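Local coordinates for putative GAF sensor protein (Burkholderia vietnamiensis, PDB 5HL6) that probably reduces the R-sulfoxide of free L-methionine back to methionine, at residues Ala25-Ala28 with Glu29-Arg32; Val142-Val146 with Ala147-Asp151. All coordinates share one frame; numbering follows the deposited sequence.

Interaction 1: Ala25-Ala28 with Glu29-Arg32; sequences ATLA and EQAR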
ATOM      1  N   ALA B  25      10.097  18.280   8.166  1.00 31.46           N
ATOM      2  CA  ALA B  25      11.410  17.841   8.626  1.00 33.57           C
ATOM      3  C   ALA B  25      11.288  16.654   9.575  1.00 35.62           C
ATOM      4  O   ALA B  25      12.051  15.688   9.470  1.00 36.45           O
ATOM      5  CB  ALA B  25      12.145  19.003   9.297  1.00 33.84           C
ATOM      6  N   THR B  26      10.335  16.709  10.508  1.00 34.56           N
ATOM      7  CA  THR B  26      10.107  15.578  11.401  1.00 33.97           C
ATOM      8  C   THR B  26       9.699  14.333  10.622  1.00 30.27           C
ATOM      9  O   THR B  26      10.183  13.227  10.898  1.00 26.96           O
ATOM     10  CB  THR B  26       9.042  15.947  12.436  1.00 34.79           C
ATOM     11  OG1 THR B  26       9.563  16.952  13.315  1.00 40.11           O
ATOM     12  CG2 THR B  26       8.615  14.727  13.248  1.00 33.38           C
ATOM     13  N   LEU B  27       8.817  14.500   9.633  1.00 29.73           N
ATOM     14  CA  LEU B  27       8.355  13.368   8.837  1.00 27.88           C
ATOM     15  C   LEU B  27       9.483  12.776   7.994  1.00 31.42           C
ATOM     16  O   LEU B  27       9.538  11.553   7.805  1.00 30.77           O
ATOM     17  CB  LEU B  27       7.176  13.811   7.964  1.00 25.48           C
ATOM     18  CG  LEU B  27       6.344  12.744   7.254  1.00 33.07           C
ATOM     19  CD1 LEU B  27       5.914  11.657   8.226  1.00 27.91           C
ATOM     20  CD2 LEU B  27       5.121  13.372   6.592  1.00 31.12           C
ATOM     21  N   ALA B  28      10.410  13.617   7.521  1.00 27.00           N
ATOM     22  CA  ALA B  28      11.554  13.127   6.757  1.00 28.35           C
ATOM     23  C   ALA B  28      12.453  12.242   7.610  1.00 28.78           C
ATOM     24  O   ALA B  28      12.982  11.230   7.132  1.00 27.60           O
ATOM     25  CB  ALA B  28      12.349  14.305   6.193  1.00 26.56           C
ATOM     26  N   GLU B  29      12.655  12.617   8.872  1.00 31.62           N
ATOM     27  CA  GLU B  29      13.465  11.780   9.752  1.00 32.57           C
ATOM     28  C   GLU B  29      12.759  10.467  10.053  1.00 30.71           C
ATOM     29  O   GLU B  29      13.397   9.409  10.104  1.00 30.85           O
ATOM     30  CB  GLU B  29      13.795  12.525  11.045  1.00 38.56           C
ATOM     31  CG  GLU B  29      14.486  11.658  12.091  1.00 47.54           C
ATOM     32  CD  GLU B  29      15.794  11.036  11.597  1.00 59.68           C
ATOM     33  OE1 GLU B  29      16.621  11.762  11.002  1.00 62.83           O
ATOM     34  OE2 GLU B  29      15.996   9.816  11.806  1.00 58.70           O
ATOM     35  N   GLN B  30      11.437  10.511  10.248  1.00 32.72           N
ATOM     36  CA  GLN B  30      10.676   9.277  10.413  1.00 33.94           C
ATOM     37  C   GLN B  30      10.793   8.401   9.176  1.00 31.77           C
ATOM     38  O   GLN B  30      11.011   7.186   9.280  1.00 27.89           O
ATOM     39  CB  GLN B  30       9.209   9.586  10.690  1.00 36.09           C
ATOM     40  CG  GLN B  30       8.923  10.236  12.010  1.00 41.78           C
ATOM     41  CD  GLN B  30       7.453  10.520  12.160  1.00 51.43           C
ATOM     42  OE1 GLN B  30       6.935  11.479  11.586  1.00 58.14           O
ATOM     43  NE2 GLN B  30       6.758   9.672  12.909  1.00 57.37           N
ATOM     44  N   ALA B  31      10.638   9.005   7.991  1.00 26.76           N
ATOM     45  CA  ALA B  31      10.778   8.261   6.744  1.00 27.42           C
ATOM     46  C   ALA B  31      12.165   7.647   6.618  1.00 29.04           C
ATOM     47  O   ALA B  31      12.304   6.489   6.206  1.00 29.09           O
ATOM     48  CB  ALA B  31      10.485   9.171   5.548  1.00 24.25           C
ATOM     49  N   ARG B  32      13.206   8.414   6.957  1.00 27.19           N
ATOM     50  CA  ARG B  32      14.559   7.868   6.964  1.00 32.12           C
ATOM     51  C   ARG B  32      14.651   6.653   7.881  1.00 35.38           C
ATOM     52  O   ARG B  32      15.142   5.591   7.481  1.00 33.60           O
ATOM     53  CB  ARG B  32      15.553   8.943   7.406  1.00 29.84           C
ATOM     54  CG  ARG B  32      17.020   8.509   7.387  1.00 40.90           C
ATOM     55  CD  ARG B  32      17.946   9.666   7.773  1.00 52.57           C
ATOM     56  NE  ARG B  32      17.723  10.848   6.935  1.00 70.74           N
ATOM     57  CZ  ARG B  32      17.130  11.970   7.343  1.00 78.33           C
ATOM     58  NH1 ARG B  32      16.704  12.089   8.594  1.00 82.83           N
ATOM     59  NH2 ARG B  32      16.967  12.980   6.501  1.00 78.12           N
TER

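Interaction 2: Val142-Val146 with Ala147-Asp151; sequences VDSPV and AARFD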
ATOM      1  N   VAL B 142       0.127  12.697  -4.449  1.00 22.83           N
ATOM      2  CA  VAL B 142      -0.702  12.906  -3.261  1.00 24.95           C
ATOM      3  C   VAL B 142      -1.893  13.771  -3.632  1.00 22.77           C
ATOM      4  O   VAL B 142      -1.743  14.782  -4.326  1.00 24.22           O
ATOM      5  CB  VAL B 142       0.075  13.564  -2.102  1.00 29.73           C
ATOM      6  CG1 VAL B 142      -0.798  13.637  -0.847  1.00 25.70           C
ATOM      7  CG2 VAL B 142       1.337  12.784  -1.797  1.00 33.65           C
ATOM      8  N   ASP B 143      -3.070  13.399  -3.139  1.00 25.09           N
ATOM      9  CA  ASP B 143      -4.300  14.099  -3.458  1.00 27.83           C
ATOM     10  C   ASP B 143      -5.037  14.481  -2.183  1.00 28.69           C
ATOM     11  O   ASP B 143      -4.933  13.806  -1.153  1.00 26.10           O
ATOM     12  CB  ASP B 143      -5.202  13.234  -4.352  1.00 36.26           C
ATOM     13  CG  ASP B 143      -4.539  12.888  -5.666  1.00 44.37           C
ATOM     14  OD1 ASP B 143      -4.715  13.649  -6.631  1.00 44.71           O
ATOM     15  OD2 ASP B 143      -3.813  11.875  -5.728  1.00 48.34           O
ATOM     16  N   SER B 144      -5.811  15.554  -2.275  1.00 29.58           N
ATOM     17  CA  SER B 144      -6.648  16.042  -1.193  1.00 30.79           C
ATOM     18  C   SER B 144      -8.043  16.309  -1.730  1.00 33.01           C
ATOM     19  O   SER B 144      -8.188  16.719  -2.886  1.00 30.55           O
ATOM     20  CB  SER B 144      -6.074  17.337  -0.602  1.00 36.14           C
ATOM     21  OG  SER B 144      -6.979  17.952   0.305  1.00 34.00           O
ATOM     22  N   PRO B 145      -9.087  16.073  -0.929  1.00 34.25           N
ATOM     23  CA  PRO B 145     -10.440  16.462  -1.344  1.00 33.99           C
ATOM     24  C   PRO B 145     -10.744  17.932  -1.113  1.00 38.90           C
ATOM     25  O   PRO B 145     -11.872  18.362  -1.383  1.00 47.64           O
ATOM     26  CB  PRO B 145     -11.340  15.569  -0.474  1.00 37.06           C
ATOM     27  CG  PRO B 145     -10.545  15.343   0.776  1.00 33.38           C
ATOM     28  CD  PRO B 145      -9.082  15.387   0.380  1.00 32.19           C
ATOM     29  N   VAL B 146      -9.771  18.705  -0.636  1.00 36.75           N
ATOM     30  CA  VAL B 146      -9.939  20.124  -0.342  1.00 44.65           C
ATOM     31  C   VAL B 146      -9.190  20.935  -1.394  1.00 40.22           C
ATOM     32  O   VAL B 146      -8.057  20.600  -1.761  1.00 34.31           O
ATOM     33  CB  VAL B 146      -9.436  20.457   1.078  1.00 42.95           C
ATOM     34  CG1 VAL B 146      -9.483  21.957   1.327  1.00 53.11           C
ATOM     35  CG2 VAL B 146     -10.255  19.711   2.122  1.00 41.53           C
ATOM     36  N   ALA B 147      -9.824  22.001  -1.876  1.00 41.77           N
ATOM     37  CA  ALA B 147      -9.190  22.863  -2.866  1.00 40.19           C
ATOM     38  C   ALA B 147      -7.959  23.549  -2.279  1.00 45.22           C
ATOM     39  O   ALA B 147      -7.966  23.996  -1.127  1.00 47.71           O
ATOM     40  CB  ALA B 147     -10.186  23.906  -3.370  1.00 41.09           C
ATOM     41  N   ALA B 148      -6.889  23.610  -3.079  1.00 39.46           N
ATOM     42  CA  ALA B 148      -5.654  24.311  -2.715  1.00 40.76           C
ATOM     43  C   ALA B 148      -5.091  23.831  -1.375  1.00 45.68           C
ATOM     44  O   ALA B 148      -4.643  24.626  -0.545  1.00 45.54           O
ATOM     45  CB  ALA B 148      -5.876  25.825  -2.700  1.00 53.32           C
ATOM     46  N   ARG B 149      -5.107  22.514  -1.160  1.00 40.67           N
ATOM     47  CA  ARG B 149      -4.518  21.965   0.056  1.00 43.38           C
ATOM     48  C   ARG B 149      -2.997  22.100   0.066  1.00 42.59           C
ATOM     49  O   ARG B 149      -2.395  22.200   1.144  1.00 45.61           O
ATOM     50  CB  ARG B 149      -4.936  20.500   0.210  1.00 42.52           C
ATOM     51  CG  ARG B 149      -4.053  19.631   1.114  1.00 47.49           C
ATOM     52  CD  ARG B 149      -4.321  19.881   2.585  1.00 46.63           C
ATOM     53  NE  ARG B 149      -3.585  18.954   3.449  1.00 40.54           N
ATOM     54  CZ  ARG B 149      -2.326  19.130   3.837  1.00 42.87           C
ATOM     55  NH1 ARG B 149      -1.646  20.194   3.426  1.00 43.48           N
ATOM     56  NH2 ARG B 149      -1.744  18.244   4.638  1.00 40.18           N
ATOM     57  N   PHE B 150      -2.361  22.127  -1.105  1.00 39.79           N
ATOM     58  CA  PHE B 150      -0.907  22.124  -1.216  1.00 36.57           C
ATOM     59  C   PHE B 150      -0.406  23.468  -1.736  1.00 41.24           C
ATOM     60  O   PHE B 150      -0.839  23.934  -2.797  1.00 41.14           O
ATOM     61  CB  PHE B 150      -0.431  20.993  -2.134  1.00 34.33           C
ATOM     62  CG  PHE B 150      -0.989  19.644  -1.768  1.00 36.65           C
ATOM     63  CD1 PHE B 150      -0.545  18.982  -0.635  1.00 33.59           C
ATOM     64  CD2 PHE B 150      -1.960  19.040  -2.556  1.00 30.07           C
ATOM     65  CE1 PHE B 150      -1.061  17.742  -0.293  1.00 36.55           C
ATOM     66  CE2 PHE B 150      -2.485  17.803  -2.217  1.00 30.56           C
ATOM     67  CZ  PHE B 150      -2.033  17.154  -1.086  1.00 35.50           C
ATOM     68  N   ASP B 151       0.511  24.082  -0.989  1.00 36.22           N
ATOM     69  CA  ASP B 151       1.178  25.309  -1.387  1.00 37.05           C
ATOM     70  C   ASP B 151       2.660  25.026  -1.614  1.00 43.25           C
ATOM     71  O   ASP B 151       3.105  23.871  -1.600  1.00 38.75           O
ATOM     72  CB  ASP B 151       0.954  26.408  -0.340  1.00 46.49           C
ATOM     73  CG  ASP B 151       1.423  26.010   1.056  1.00 51.39           C
ATOM     74  OD1 ASP B 151       2.436  25.287   1.185  1.00 48.46           O
ATOM     75  OD2 ASP B 151       0.777  26.437   2.037  1.00 52.45           O
TER

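Interaction 1: Ala25-Ala28 with Glu29-Arg32
Four successive i to i+4 backbone hydrogen bonds join Ala25-Ala28 to Glu29-Arg32 as about two turns of helix 20-35. Those from Ala31 N to Leu27 O and from Arg32 N to Ala28 O are both 2.8 Å; Glu29 N to Ala25 O is longer, 3.2 Å, and Gln30 N to Thr26 O completes the set.

Side-chain contacts gather round Gln30. Gln30 CG, turned beside the backbone N (chi1 -68°), lies 3.4 Å from Thr26 O; the extended chain beyond it carries the amide back along the preceding turn. There Gln30 OE1 meets Leu27 CD1 at 3.5 Å, with Thr26 CG2 more distant at 4.0 Å.

The charged pair, Glu29 and Arg32, lies within the second half, three residues apart: Arg32 bends at chi3 (-54°) to bring its guanidinium to the carboxylate of Glu29, whose CD lies at the guanidinium edge, in plane. The Arg32 NH1 to Glu29 OE1 separation of this salt bridge, 2.4 Å, is improbably short, so its exact length is doubtful. Ala28 O sits over one guanidinium face, toward the rim.

Within the fold, Leu27 and Ala31 pack against both helix 41-55, through Leu51, and helix 152-176, through Leu161 and Val164 respectively; Ala28 also meets Leu161, and Arg32 touches His168.

Interaction 2: Val142-Val146 with Ala147-Asp151
Ser144 holds OG anti to its own N (chi1 170°), and Phe150 swings its ring to the side of its backbone N (chi1 -52°); with these settings both groups point into the bend between Val142-Val146 and Ala147-Asp151. Arg149 CG, anti to N (chi1 159°), lies over the centre of one face of the Phe150 ring, 3.7 Å above the plane; a bend at chi2 then turns the rest of the chain away.

The apolar contact is made by Val142, whose CG1 approaches Phe150 CZ obliquely at 3.7 Å, the two side chains crossing at about a right angle. Ser144 CB also comes obliquely, 4.0 Å from Phe150 CE2, while the carbonyl carbon of Asp143 lies at the ring edge, near its plane. The Arg149 methylenes also pack on Ser144, with Arg149 CB 3.3 Å from Ser144 OG.

That hydroxyl oxygen accepts a hydrogen bond from Val146 N, 3.0 Å from Ser144 OG, closing an ST turn. Ser144 OG is also hydrogen-bonded to Arg58 O and Arg149 NE to Asp57 O, so the aliphatic part of the arginine serves the packing while its polar end serves another loop. Ser123 OG is hydrogen-bonded to both Val146 O and Arg149 N, bridging the two ends of the turn.

Asp151 OD1 caps Asp154 N at the start of helix 152-176. The whole is a strand-to-helix connection of the GAF domain: strand 136-144 ends in an ST turn, a type II beta turn follows from Val146 to Arg149, and an aspartate N-cap begins the last helix.

Interaction 1 and interaction 2 do not touch: their centres are 21 Å apart and their nearest atoms about 9 Å. Helix 152-176 is common to both, starting directly after interaction 2 and running on past interaction 1. A second tie runs through Lys20, at the beginning of the helix that carries 25-32, which forms a salt bridge with Asp151 OD2. One contact thus belongs to the helical layer of the GAF domain and the other to the passage from the antiparallel sheet into that layer. The Cys83-Cys117 disulfide involves neither pair of segments.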